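Side-chain contacts in cortical-lytic enzyme (Bacillus cereus, PDB 4S3J), which acts as an N-acetylglucosaminidase that cleaves partially degraded cortex peptidoglycan during spore germination, recognising the muramic acid delta-lactam specific to spores: residues Ala109-Ser114 with Asn124-Ile129; Thr134-Phe139 with Ala156-Ile161; Phe141-Asp146 with Ser187-Asp192; Leu171-Ile176 with Thr201-Thr206. All blocks are in the same frame, centred on the assembly; numbering follows the deposited sequence.

Contact 1: Ala109-Ser114 with Asn124-Ile129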
loop_
_atom_site.group_PDB
_atom_site.type_symbol
_atom_site.label_atom_id
_atom_site.label_comp_id
_atom_site.label_asym_id
_atom_site.label_seq_id
_atom_site.Cartn_x
_atom_site.Cartn_y
_atom_site.Cartn_z
ATOM N N ALA A 109 -5.589 3.627 4.065
ATOM C CA ALA A 109 -4.274 3.771 4.697
ATOM C C ALA A 109 -4.367 3.541 6.198
ATOM O O ALA A 109 -5.299 4.008 6.848
ATOM C CB ALA A 109 -3.680 5.128 4.424
ATOM N N TYR A 110 -3.370 2.847 6.741
ATOM C CA TYR A 110 -3.278 2.562 8.159
ATOM C C TYR A 110 -2.420 3.586 8.875
ATOM O O TYR A 110 -1.416 4.038 8.333
ATOM C CB TYR A 110 -2.689 1.159 8.387
ATOM C CG TYR A 110 -3.700 0.049 8.171
ATOM C CD1 TYR A 110 -4.045 -0.380 6.900
ATOM C CD2 TYR A 110 -4.331 -0.553 9.261
ATOM C CE1 TYR A 110 -4.988 -1.392 6.709
ATOM C CE2 TYR A 110 -5.279 -1.564 9.071
ATOM C CZ TYR A 110 -5.599 -1.977 7.786
ATOM O OH TYR A 110 -6.548 -2.967 7.546
ATOM N N LEU A 111 -2.816 3.921 10.103
ATOM C CA LEU A 111 -2.082 4.814 10.996
ATOM C C LEU A 111 -1.744 4.039 12.244
ATOM O O LEU A 111 -2.652 3.495 12.876
ATOM C CB LEU A 111 -2.929 6.043 11.359
ATOM C CG LEU A 111 -2.422 6.995 12.439
ATOM C CD1 LEU A 111 -1.179 7.732 11.945
ATOM C CD2 LEU A 111 -3.493 7.993 12.881
ATOM N N GLN A 112 -0.469 3.985 12.609
ATOM C CA GLN A 112 -0.032 3.248 13.785
ATOM C C GLN A 112 0.979 4.065 14.562
ATOM O O GLN A 112 2.174 3.930 14.325
ATOM C CB GLN A 112 0.589 1.907 13.390
ATOM C CG GLN A 112 1.030 1.087 14.599
ATOM C CD GLN A 112 2.020 -0.013 14.258
ATOM O OE1 GLN A 112 2.970 0.192 13.498
ATOM N NE2 GLN A 112 1.786 -1.196 14.812
ATOM N N PRO A 113 0.516 4.892 15.502
ATOM C CA PRO A 113 1.473 5.699 16.272
ATOM C C PRO A 113 2.267 4.874 17.281
ATOM O O PRO A 113 1.830 3.783 17.660
ATOM C CB PRO A 113 0.579 6.730 16.979
ATOM C CG PRO A 113 -0.720 6.684 16.259
ATOM C CD PRO A 113 -0.869 5.268 15.811
ATOM N N SER A 114 3.413 5.401 17.693
ATOM C CA SER A 114 4.296 4.720 18.633
ATOM C C SER A 114 4.465 5.515 19.924
ATOM O O SER A 114 5.251 5.131 20.785
ATOM C CB SER A 114 5.668 4.482 18.000
ATOM O OG SER A 114 6.267 5.705 17.624
ATOM N N ASN A 124 0.057 15.415 11.051
ATOM C CA ASN A 124 0.135 16.193 9.818
ATOM C C ASN A 124 0.156 15.304 8.567
ATOM O O ASN A 124 -0.473 15.618 7.565
ATOM C CB ASN A 124 1.374 17.092 9.820
ATOM C CG ASN A 124 1.202 18.325 10.685
ATOM O OD1 ASN A 124 0.084 18.752 10.961
ATOM N ND2 ASN A 124 2.318 18.929 11.077
ATOM N N ALA A 125 0.879 14.190 8.636
ATOM C CA ALA A 125 0.906 13.256 7.517
ATOM C C ALA A 125 -0.493 12.694 7.266
ATOM O O ALA A 125 -0.907 12.547 6.123
ATOM C CB ALA A 125 1.874 12.138 7.775
ATOM N N THR A 126 -1.227 12.407 8.337
ATOM C CA THR A 126 -2.573 11.871 8.197
ATOM C C THR A 126 -3.472 12.882 7.476
ATOM O O THR A 126 -4.244 12.516 6.583
ATOM C CB THR A 126 -3.180 11.525 9.575
ATOM O OG1 THR A 126 -2.346 10.575 10.248
ATOM C CG2 THR A 126 -4.583 10.938 9.430
ATOM N N ARG A 127 -3.390 14.148 7.867
ATOM C CA ARG A 127 -4.178 15.180 7.205
ATOM C C ARG A 127 -3.809 15.319 5.729
ATOM O O ARG A 127 -4.689 15.578 4.892
ATOM C CB ARG A 127 -4.006 16.525 7.906
ATOM C CG ARG A 127 -4.597 16.572 9.286
ATOM C CD ARG A 127 -4.713 17.996 9.803
ATOM N NE ARG A 127 -5.371 18.022 11.107
ATOM C CZ ARG A 127 -4.741 18.140 12.275
ATOM N NH1 ARG A 127 -3.417 18.243 12.331
ATOM N NH2 ARG A 127 -5.445 18.146 13.401
ATOM N N ALA A 128 -2.523 15.188 5.420
ATOM C CA ALA A 128 -2.059 15.345 4.047
ATOM C C ALA A 128 -2.583 14.220 3.157
ATOM O O ALA A 128 -2.915 14.440 1.996
ATOM C CB ALA A 128 -0.535 15.378 3.991
ATOM N N ILE A 129 -2.681 13.022 3.722
ATOM C CA ILE A 129 -3.045 11.831 2.956
ATOM C C ILE A 129 -4.562 11.633 2.883
ATOM O O ILE A 129 -5.067 11.098 1.910
ATOM C CB ILE A 129 -2.340 10.590 3.558
ATOM C CG1 ILE A 129 -0.852 10.653 3.171
ATOM C CG2 ILE A 129 -2.972 9.286 3.074
ATOM C CD1 ILE A 129 0.031 9.594 3.823
#

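Contact 2: Thr134-Phe139 with Ala156-Ile161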
loop_
_atom_site.group_PDB
_atom_site.type_symbol
_atom_site.label_atom_id
_atom_site.label_comp_id
_atom_site.label_asym_id
_atom_site.label_seq_id
_atom_site.Cartn_x
_atom_site.Cartn_y
_atom_site.Cartn_z
ATOM N N THR A 134 -10.356 6.415 0.695
ATOM C CA THR A 134 -11.731 5.987 0.913
ATOM C C THR A 134 -11.930 5.692 2.401
ATOM O O THR A 134 -12.974 6.031 2.998
ATOM C CB THR A 134 -12.091 4.730 0.087
ATOM O OG1 THR A 134 -11.702 4.911 -1.285
ATOM C CG2 THR A 134 -13.590 4.452 0.175
ATOM N N TYR A 135 -10.910 5.052 2.982
ATOM C CA TYR A 135 -10.917 4.632 4.378
ATOM C C TYR A 135 -9.625 5.013 5.093
ATOM O O TYR A 135 -8.561 4.926 4.498
ATOM C CB TYR A 135 -11.078 3.116 4.479
ATOM C CG TYR A 135 -12.341 2.542 3.905
ATOM C CD1 TYR A 135 -13.478 2.472 4.671
ATOM C CD2 TYR A 135 -12.379 2.050 2.608
ATOM C CE1 TYR A 135 -14.632 1.947 4.170
ATOM C CE2 TYR A 135 -13.536 1.510 2.089
ATOM C CZ TYR A 135 -14.659 1.465 2.881
ATOM O OH TYR A 135 -15.846 0.936 2.408
ATOM N N LEU A 136 -9.739 5.399 6.368
ATOM C CA LEU A 136 -8.606 5.627 7.268
ATOM C C LEU A 136 -8.688 4.617 8.403
ATOM O O LEU A 136 -9.721 4.525 9.083
ATOM C CB LEU A 136 -8.612 7.050 7.811
ATOM C CG LEU A 136 -7.512 7.400 8.816
ATOM C CD1 LEU A 136 -6.101 7.296 8.179
ATOM C CD2 LEU A 136 -7.741 8.784 9.391
ATOM N N ALA A 137 -7.608 3.870 8.604
ATOM C CA ALA A 137 -7.576 2.766 9.567
ATOM C C ALA A 137 -6.635 3.026 10.725
ATOM O O ALA A 137 -5.421 2.819 10.600
ATOM C CB ALA A 137 -7.174 1.472 8.879
ATOM N N TYR A 138 -7.186 3.445 11.863
ATOM C CA TYR A 138 -6.386 3.712 13.042
ATOM C C TYR A 138 -6.122 2.411 13.797
ATOM O O TYR A 138 -7.019 1.795 14.379
ATOM C CB TYR A 138 -7.071 4.773 13.909
ATOM C CG TYR A 138 -6.256 5.275 15.094
ATOM C CD1 TYR A 138 -4.912 4.986 15.225
ATOM C CD2 TYR A 138 -6.858 6.017 16.101
ATOM C CE1 TYR A 138 -4.191 5.432 16.316
ATOM C CE2 TYR A 138 -6.132 6.482 17.178
ATOM C CZ TYR A 138 -4.815 6.178 17.291
ATOM O OH TYR A 138 -4.088 6.629 18.383
ATOM N N PHE A 139 -4.861 1.996 13.765
ATOM C CA PHE A 139 -4.429 0.719 14.313
ATOM C C PHE A 139 -3.965 0.912 15.755
ATOM O O PHE A 139 -2.954 1.611 15.955
ATOM C CB PHE A 139 -3.276 0.162 13.466
ATOM C CG PHE A 139 -2.939 -1.280 13.762
ATOM C CD1 PHE A 139 -2.131 -1.611 14.826
ATOM C CD2 PHE A 139 -3.389 -2.295 12.926
ATOM C CE1 PHE A 139 -1.811 -2.946 15.089
ATOM C CE2 PHE A 139 -3.061 -3.608 13.187
ATOM C CZ PHE A 139 -2.276 -3.929 14.255
ATOM N N ALA A 156 -11.051 10.159 18.867
ATOM C CA ALA A 156 -12.022 11.120 18.344
ATOM C C ALA A 156 -11.364 12.088 17.360
ATOM O O ALA A 156 -11.960 12.442 16.341
ATOM C CB ALA A 156 -12.686 11.884 19.480
ATOM N N LYS A 157 -10.154 12.531 17.678
ATOM C CA LYS A 157 -9.405 13.434 16.803
ATOM C C LYS A 157 -9.170 12.821 15.425
ATOM O O LYS A 157 -9.356 13.481 14.395
ATOM C CB LYS A 157 -8.053 13.795 17.438
ATOM C CG LYS A 157 -7.176 14.733 16.595
ATOM C CD LYS A 157 -5.831 15.042 17.258
ATOM C CE LYS A 157 -5.992 15.835 18.550
ATOM N NZ LYS A 157 -4.680 16.176 19.170
ATOM N N ILE A 158 -8.722 11.569 15.416
ATOM C CA ILE A 158 -8.380 10.881 14.172
ATOM C C ILE A 158 -9.637 10.575 13.355
ATOM O O ILE A 158 -9.661 10.773 12.149
ATOM C CB ILE A 158 -7.591 9.592 14.473
ATOM C CG1 ILE A 158 -6.276 9.925 15.210
ATOM C CG2 ILE A 158 -7.294 8.815 13.209
ATOM C CD1 ILE A 158 -5.338 10.854 14.459
ATOM N N ALA A 159 -10.701 10.123 14.008
ATOM C CA ALA A 159 -11.953 9.856 13.297
ATOM C C ALA A 159 -12.518 11.122 12.679
ATOM O O ALA A 159 -13.069 11.087 11.580
ATOM C CB ALA A 159 -12.979 9.231 14.221
ATOM N N ASN A 160 -12.399 12.239 13.392
ATOM C CA ASN A 160 -12.931 13.504 12.896
ATOM C C ASN A 160 -12.156 13.996 11.672
ATOM O O ASN A 160 -12.738 14.580 10.754
ATOM C CB ASN A 160 -12.892 14.574 13.988
ATOM C CG ASN A 160 -13.644 15.837 13.597
ATOM O OD1 ASN A 160 -14.715 15.778 12.994
ATOM N ND2 ASN A 160 -13.070 16.989 13.924
ATOM N N ILE A 161 -10.848 13.762 11.656
ATOM C CA ILE A 161 -10.041 14.107 10.489
ATOM C C ILE A 161 -10.596 13.371 9.272
ATOM O O ILE A 161 -10.777 13.948 8.199
ATOM C CB ILE A 161 -8.552 13.760 10.701
ATOM C CG1 ILE A 161 -7.917 14.760 11.672
ATOM C CG2 ILE A 161 -7.775 13.768 9.375
ATOM C CD1 ILE A 161 -6.509 14.404 12.101
#

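Contact 3: Phe141-Asp146 with Ser187-Asp192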
loop_
_atom_site.group_PDB
_atom_site.type_symbol
_atom_site.label_atom_id
_atom_site.label_comp_id
_atom_site.label_asym_id
_atom_site.label_seq_id
_atom_site.Cartn_x
_atom_site.Cartn_y
_atom_site.Cartn_z
ATOM N N PHE A 141 -7.824 -0.874 18.080
ATOM C CA PHE A 141 -8.543 -1.219 19.312
ATOM C C PHE A 141 -8.211 -2.664 19.640
ATOM O O PHE A 141 -8.415 -3.538 18.798
ATOM C CB PHE A 141 -10.047 -1.089 19.129
ATOM C CG PHE A 141 -10.551 0.322 19.021
ATOM C CD1 PHE A 141 -10.264 1.093 17.895
ATOM C CD2 PHE A 141 -11.346 0.869 20.017
ATOM C CE1 PHE A 141 -10.744 2.375 17.787
ATOM C CE2 PHE A 141 -11.832 2.169 19.901
ATOM C CZ PHE A 141 -11.530 2.915 18.784
ATOM N N GLU A 142 -7.720 -2.934 20.847
ATOM C CA GLU A 142 -7.352 -4.289 21.229
ATOM C C GLU A 142 -8.507 -4.950 21.975
ATOM O O GLU A 142 -9.014 -4.394 22.939
ATOM C CB GLU A 142 -6.079 -4.279 22.086
ATOM C CG GLU A 142 -4.904 -3.660 21.300
ATOM C CD GLU A 142 -3.576 -3.602 22.041
ATOM O OE1 GLU A 142 -3.526 -3.896 23.251
ATOM O OE2 GLU A 142 -2.567 -3.242 21.387
ATOM N N ALA A 143 -8.921 -6.117 21.494
ATOM C CA ALA A 143 -9.973 -6.905 22.124
ATOM C C ALA A 143 -9.482 -7.412 23.465
ATOM O O ALA A 143 -8.306 -7.739 23.606
ATOM C CB ALA A 143 -10.354 -8.057 21.233
ATOM N N LYS A 144 -10.399 -7.511 24.427
ATOM C CA LYS A 144 -10.097 -7.982 25.786
ATOM C C LYS A 144 -10.954 -9.186 26.113
ATOM O O LYS A 144 -11.994 -9.390 25.504
ATOM C CB LYS A 144 -10.310 -6.847 26.795
ATOM C CG LYS A 144 -9.256 -5.763 26.646
ATOM C CD LYS A 144 -9.640 -4.428 27.270
ATOM C CE LYS A 144 -10.019 -4.485 28.734
ATOM N NZ LYS A 144 -10.630 -3.176 29.124
ATOM N N ARG A 145 -10.511 -9.964 27.101
ATOM C CA ARG A 145 -11.159 -11.225 27.438
ATOM C C ARG A 145 -12.532 -11.054 28.082
ATOM O O ARG A 145 -13.289 -12.026 28.178
ATOM C CB ARG A 145 -10.244 -12.028 28.354
ATOM C CG ARG A 145 -9.053 -12.624 27.623
ATOM C CD ARG A 145 -8.089 -13.315 28.580
ATOM N NE ARG A 145 -6.855 -13.689 27.887
ATOM C CZ ARG A 145 -6.197 -14.829 28.056
ATOM N NH1 ARG A 145 -6.612 -15.737 28.954
ATOM N NH2 ARG A 145 -5.099 -15.056 27.346
ATOM N N ASP A 146 -12.858 -9.840 28.525
ATOM C CA ASP A 146 -14.197 -9.550 29.047
ATOM C C ASP A 146 -15.117 -8.956 27.980
ATOM O O ASP A 146 -16.231 -8.546 28.280
ATOM C CB ASP A 146 -14.102 -8.619 30.260
ATOM C CG ASP A 146 -13.520 -7.261 29.938
ATOM O OD1 ASP A 146 -13.085 -7.039 28.795
ATOM O OD2 ASP A 146 -13.463 -6.418 30.861
ATOM N N SER A 187 -9.536 -17.560 21.281
ATOM C CA SER A 187 -10.242 -18.763 21.709
ATOM C C SER A 187 -11.350 -18.410 22.694
ATOM O O SER A 187 -12.443 -18.983 22.641
ATOM C CB SER A 187 -9.278 -19.780 22.311
ATOM O OG SER A 187 -8.508 -20.388 21.277
ATOM N N VAL A 188 -11.083 -17.472 23.599
ATOM C CA VAL A 188 -12.127 -17.049 24.527
ATOM C C VAL A 188 -13.280 -16.401 23.769
ATOM O O VAL A 188 -14.423 -16.813 23.907
ATOM C CB VAL A 188 -11.591 -16.067 25.604
ATOM C CG1 VAL A 188 -12.728 -15.576 26.475
ATOM C CG2 VAL A 188 -10.536 -16.747 26.464
ATOM N N ILE A 189 -12.970 -15.388 22.969
ATOM C CA ILE A 189 -13.991 -14.617 22.256
ATOM C C ILE A 189 -14.766 -15.444 21.236
ATOM O O ILE A 189 -15.974 -15.259 21.077
ATOM C CB ILE A 189 -13.367 -13.392 21.568
ATOM C CG1 ILE A 189 -12.927 -12.406 22.656
ATOM C CG2 ILE A 189 -14.366 -12.712 20.631
ATOM C CD1 ILE A 189 -12.154 -11.221 22.136
ATOM N N LEU A 190 -14.083 -16.353 20.550
ATOM C CA LEU A 190 -14.745 -17.136 19.505
ATOM C C LEU A 190 -15.523 -18.337 20.061
ATOM O O LEU A 190 -16.336 -18.927 19.339
ATOM C CB LEU A 190 -13.719 -17.608 18.473
ATOM C CG LEU A 190 -13.018 -16.492 17.690
ATOM C CD1 LEU A 190 -11.995 -17.095 16.747
ATOM C CD2 LEU A 190 -14.009 -15.610 16.919
ATOM N N ARG A 191 -15.295 -18.701 21.325
ATOM C CA ARG A 191 -15.933 -19.900 21.872
ATOM C C ARG A 191 -16.962 -19.656 22.969
ATOM O O ARG A 191 -17.787 -20.530 23.219
ATOM C CB ARG A 191 -14.885 -20.875 22.413
ATOM C CG ARG A 191 -13.944 -21.395 21.343
ATOM C CD ARG A 191 -12.953 -22.428 21.895
ATOM N NE ARG A 191 -12.105 -22.910 20.813
ATOM C CZ ARG A 191 -11.480 -24.079 20.785
ATOM N NH1 ARG A 191 -11.635 -24.961 21.767
ATOM N NH2 ARG A 191 -10.757 -24.400 19.724
ATOM N N ASP A 192 -16.941 -18.494 23.611
ATOM C CA ASP A 192 -17.890 -18.224 24.688
ATOM C C ASP A 192 -18.989 -17.280 24.220
ATOM O O ASP A 192 -18.730 -16.118 23.910
ATOM C CB ASP A 192 -17.184 -17.641 25.909
ATOM C CG ASP A 192 -18.101 -17.550 27.089
ATOM O OD1 ASP A 192 -18.217 -18.552 27.819
ATOM O OD2 ASP A 192 -18.747 -16.500 27.252
#

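Contact 4: Leu171-Ile176 with Thr201-Thr206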
loop_
_atom_site.group_PDB
_atom_site.type_symbol
_atom_site.label_atom_id
_atom_site.label_comp_id
_atom_site.label_asym_id
_atom_site.label_seq_id
_atom_site.Cartn_x
_atom_site.Cartn_y
_atom_site.Cartn_z
ATOM N N LEU A 171 -13.113 0.961 12.236
ATOM C CA LEU A 171 -12.920 0.471 13.592
ATOM C C LEU A 171 -12.044 -0.763 13.486
ATOM O O LEU A 171 -12.527 -1.856 13.161
ATOM C CB LEU A 171 -14.270 0.162 14.254
ATOM C CG LEU A 171 -14.227 -0.529 15.623
ATOM C CD1 LEU A 171 -13.285 0.150 16.587
ATOM C CD2 LEU A 171 -15.610 -0.583 16.244
ATOM N N VAL A 172 -10.746 -0.583 13.716
ATOM C CA VAL A 172 -9.804 -1.666 13.574
ATOM C C VAL A 172 -9.631 -2.402 14.893
ATOM O O VAL A 172 -9.155 -1.839 15.864
ATOM C CB VAL A 172 -8.415 -1.156 13.103
ATOM C CG1 VAL A 172 -7.443 -2.305 12.947
ATOM C CG2 VAL A 172 -8.526 -0.365 11.790
ATOM N N ILE A 173 -10.021 -3.671 14.908
ATOM C CA ILE A 173 -9.989 -4.482 16.117
ATOM C C ILE A 173 -8.982 -5.617 15.977
ATOM O O ILE A 173 -9.065 -6.415 15.039
ATOM C CB ILE A 173 -11.392 -5.056 16.423
ATOM C CG1 ILE A 173 -12.384 -3.914 16.635
ATOM C CG2 ILE A 173 -11.377 -5.926 17.674
ATOM C CD1 ILE A 173 -13.818 -4.304 16.412
ATOM N N THR A 174 -8.058 -5.713 16.933
ATOM C CA THR A 174 -7.030 -6.751 16.920
ATOM C C THR A 174 -7.134 -7.679 18.120
ATOM O O THR A 174 -7.657 -7.301 19.175
ATOM C CB THR A 174 -5.597 -6.154 16.930
ATOM O OG1 THR A 174 -5.444 -5.236 18.018
ATOM C CG2 THR A 174 -5.316 -5.410 15.636
ATOM N N ASN A 175 -6.586 -8.883 17.959
ATOM C CA ASN A 175 -6.452 -9.800 19.099
ATOM C C ASN A 175 -5.035 -9.746 19.671
ATOM O O ASN A 175 -4.339 -10.763 19.775
ATOM C CB ASN A 175 -6.808 -11.229 18.693
ATOM C CG ASN A 175 -5.905 -11.766 17.617
ATOM O OD1 ASN A 175 -5.517 -11.041 16.692
ATOM N ND2 ASN A 175 -5.578 -13.053 17.711
ATOM N N ILE A 176 -4.599 -8.533 20.011
ATOM C CA ILE A 176 -3.293 -8.307 20.621
ATOM C C ILE A 176 -3.386 -8.262 22.136
ATOM O O ILE A 176 -4.258 -7.579 22.691
ATOM C CB ILE A 176 -2.677 -7.018 20.102
ATOM C CG1 ILE A 176 -2.345 -7.177 18.626
ATOM C CG2 ILE A 176 -1.410 -6.675 20.891
ATOM C CD1 ILE A 176 -1.951 -5.877 17.918
ATOM N N THR A 201 -21.847 -6.232 21.000
ATOM C CA THR A 201 -22.581 -5.068 21.478
ATOM C C THR A 201 -21.651 -3.872 21.680
ATOM O O THR A 201 -21.965 -2.761 21.246
ATOM C CB THR A 201 -23.318 -5.395 22.799
ATOM O OG1 THR A 201 -24.348 -6.349 22.526
ATOM C CG2 THR A 201 -23.954 -4.161 23.398
ATOM N N ASN A 202 -20.498 -4.097 22.302
ATOM C CA ASN A 202 -19.550 -3.009 22.562
ATOM C C ASN A 202 -18.928 -2.458 21.282
ATOM O O ASN A 202 -18.659 -1.256 21.175
ATOM C CB ASN A 202 -18.431 -3.464 23.507
ATOM C CG ASN A 202 -18.897 -3.575 24.942
ATOM O OD1 ASN A 202 -19.762 -2.817 25.382
ATOM N ND2 ASN A 202 -18.333 -4.528 25.679
ATOM N N ILE A 203 -18.678 -3.351 20.330
ATOM C CA ILE A 203 -18.153 -2.962 19.016
ATOM C C ILE A 203 -19.127 -2.024 18.305
ATOM O O ILE A 203 -18.715 -1.010 17.739
ATOM C CB ILE A 203 -17.883 -4.204 18.144
ATOM C CG1 ILE A 203 -16.678 -4.966 18.700
ATOM C CG2 ILE A 203 -17.643 -3.815 16.672
ATOM C CD1 ILE A 203 -16.539 -6.366 18.143
ATOM N N LEU A 204 -20.411 -2.364 18.315
ATOM C CA LEU A 204 -21.405 -1.535 17.640
ATOM C C LEU A 204 -21.538 -0.166 18.306
ATOM O O LEU A 204 -21.658 0.850 17.613
ATOM C CB LEU A 204 -22.763 -2.222 17.623
ATOM C CG LEU A 204 -22.842 -3.555 16.887
ATOM C CD1 LEU A 204 -24.203 -4.211 17.109
ATOM C CD2 LEU A 204 -22.584 -3.365 15.429
ATOM N N GLN A 205 -21.527 -0.130 19.639
ATOM C CA GLN A 205 -21.611 1.144 20.345
ATOM C C GLN A 205 -20.374 2.006 20.083
ATOM O O GLN A 205 -20.490 3.214 19.909
ATOM C CB GLN A 205 -21.760 0.930 21.854
ATOM C CG GLN A 205 -23.152 0.514 22.272
ATOM C CD GLN A 205 -23.214 0.084 23.722
ATOM O OE1 GLN A 205 -22.200 0.087 24.433
ATOM N NE2 GLN A 205 -24.408 -0.289 24.173
ATOM N N THR A 206 -19.201 1.385 20.028
ATOM C CA THR A 206 -17.965 2.115 19.712
ATOM C C THR A 206 -17.995 2.673 18.279
ATOM O O THR A 206 -17.696 3.850 18.067
ATOM C CB THR A 206 -16.722 1.212 19.908
ATOM O OG1 THR A 206 -16.637 0.789 21.273
ATOM C CG2 THR A 206 -15.439 1.950 19.538
#

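Contact 1: Ala109-Ser114 with Asn124-Ile129
Leu111, the last residue of strand 104-111, faces Thr126 of helix 120-129 across a CA-CA separation of 7.6 Å, and two residues back, on the same side of the strand, Ala109 looks toward Ile129 at the end of the helix. The main meeting is between a branched apolar end and a hydroxyl oxygen. Leu111 swings its CG anti to the backbone N (chi1 171°), which carries both methyls out toward the helix; CD1 comes to 3.5 Å from Thr126 OG1 and CD2 to 3.9 Å from the same Thr126 OG1. The two side chains cross at about a right angle. An oxygen under a leucine fork would be badly placed if it lacked a polar partner, but Thr126 holds OG1 beside its own backbone N (chi1 -58°), from where it hydrogen-bonds to the carbonyl O of Leu122, one turn earlier. Threonine therefore suits this buried helix face: the hydroxyl is satisfied within the helix. Ala109 CB and Ile129 CG2 make a looser apolar pair at 4.4 Å, where a small residue on the strand meets a beta-branched one. In this TIM-barrel enzyme of glycosyl hydrolase family 18, the contact joins the first two elements of the beta-alpha-beta unit formed by strand 104-111, helix 120-129 and strand 135-143; Thr126 also touches Leu136 of that second strand, and Ile410 beyond strand 404-408.

Contact 2: Thr134-Phe139 with Ala156-Ile161
Ile158 of helix 155-164 meets both Leu136 and Tyr138 of strand 135-143; no hydrogen bond crosses between the segments, and the contacts are van der Waals, chiefly carbon to carbon. With Leu136 the touch is methyl to methyl: Leu136 CD2 lies 3.8 Å from Ile158 CG2. The leucine reaches the helix because its CG stands anti to the backbone N (chi1 177°), and its CD2 also comes within 3.9 Å of the carbonyl oxygen Ile158 O. With Tyr138 the same isoleucine meets the CD2-CE2 part of the ring obliquely: Ile158 CG1 is 4.0 Å from Tyr138 CE2, while Ile158 CB is 4.0 Å from Tyr138 CD2. Each strand side chain crosses the isoleucine at roughly a right angle. This is the outer layer of a TIM barrel, where alternate strand residues turn outward to meet the surrounding helices; Ala137, lying between the two, points away from the helix and touches Tyr110 and Val172. A beta-branched isoleucine suits the position, since CG2 sits between Leu136 and the ring while CG1 adds a second touch on Tyr138; it also reaches Leu111 on strand 104-111. The polar end of Tyr138, its OH, hydrogen-bonds to Thr153 O, tying the ring to the chain leading into the helix.

Contact 3: Phe141-Asp146 with Ser187-Asp192
Ile189 reaches end-on toward Ala143, while Val188, one residue earlier in helix 183-191, lays a methyl against the backbone of Arg145. The isoleucine's CB is not aimed straight at the strand, but its CG1 is anti to its own carbonyl carbon (chi1 -69°) and the chain then runs extended (chi2 173°), so that the terminal CD1 makes the approach. Ile189 CD1 ends 3.8 Å from Ala143 CB. The same methyl, Ile189 CD1, is 3.8 Å from the carbonyl oxygen Lys144 O, so it meets both a side chain and the backbone. Ala143 suits this position because its short side chain, pointing toward the helix, leaves the long isoleucine to span the distance. Val188 does point toward the loop: with CG1 anti to the backbone N (chi1 176°), Val188 CG1 lies 4.0 Å from Arg145 O. Arg145 lies at the exposed side of the contact; its side chain passes beside Val188, with Arg145 CG 4.5 Å from Val188 CG2, and its NE forms a salt bridge with Glu177 OE2. The contact joins the C-terminal end of strand 135-143, one of the parallel strands of the TIM barrel, and the loop after it to helix 183-191. Helix 193-210 completes the setting: its Phe199 touches both Ala143 and Ile189, and its Ile195 touches Val188, while Leu190 turns to helix 227-240.

Contact 4: Leu171-Ile176 with Thr201-Thr206
Between Leu171 and Ile173 on the strand and Ile203 and Thr206 on the helix lies no ring or flat side-chain group; the planar unit that is touched is the peptide carbonyl of Ile203, whose O lies 3.5 Å from Leu171 CD2. Rings from outside border the contact: Phe141 on the adjoining strand 135-143 touches Leu171 and Thr206, and Phe217 touches Ile173 and Ile203. The rest is aliphatic. Leu171 packs CD2 chiefly on Ile203, 3.8 Å from its CG2, and CD1 on Thr206, 4.1 Å from its CG2. Ile173 sends its end toward the same isoleucine, its CD1 lying 3.7 Å from Ile203 CG1, with the two side chains meeting aslant. Thr206 can offer a methyl because CG2 stands anti to the backbone N; its OG1, beside that N (chi1 -61°), lies 2.9 Å from Asn202 O, one turn earlier. Strand 171-174 and helix 201-206 run nearly antiparallel, at 150°, with axes 10.3 Å apart, as expected for a strand and a covering helix in a TIM barrel. Ile203 also packs on Ile215 of the next strand, as on Phe217, so one helix residue spans two strands. With no hydrogen bond or salt bridge across it, the contact is held by the fit of branched side chains, and threonine turns its methyl to the strand and its OG1 toward its own helix backbone.

In the fold
Reading from the N terminus, contact 1 closes first, a short loop between strand 104-111 and the helix that follows it. Contact 2 opens only afterwards and closes a longer loop from strand 135-143 to helix 155-164; the two lie side by side, joined by backbone bonding between their neighbouring strands. Contact 3 starts further along the same strand 135-143, inside the span of contact 2, and ends beyond it, so the two cross. Contact 4 begins within contact 3's span and closes later, so these cross as well, whereas contacts 2 and 4 follow in series. Together they tie three adjacent parallel barrel strands to four helices: 120-129, 155-164, 183-191 and 193-210.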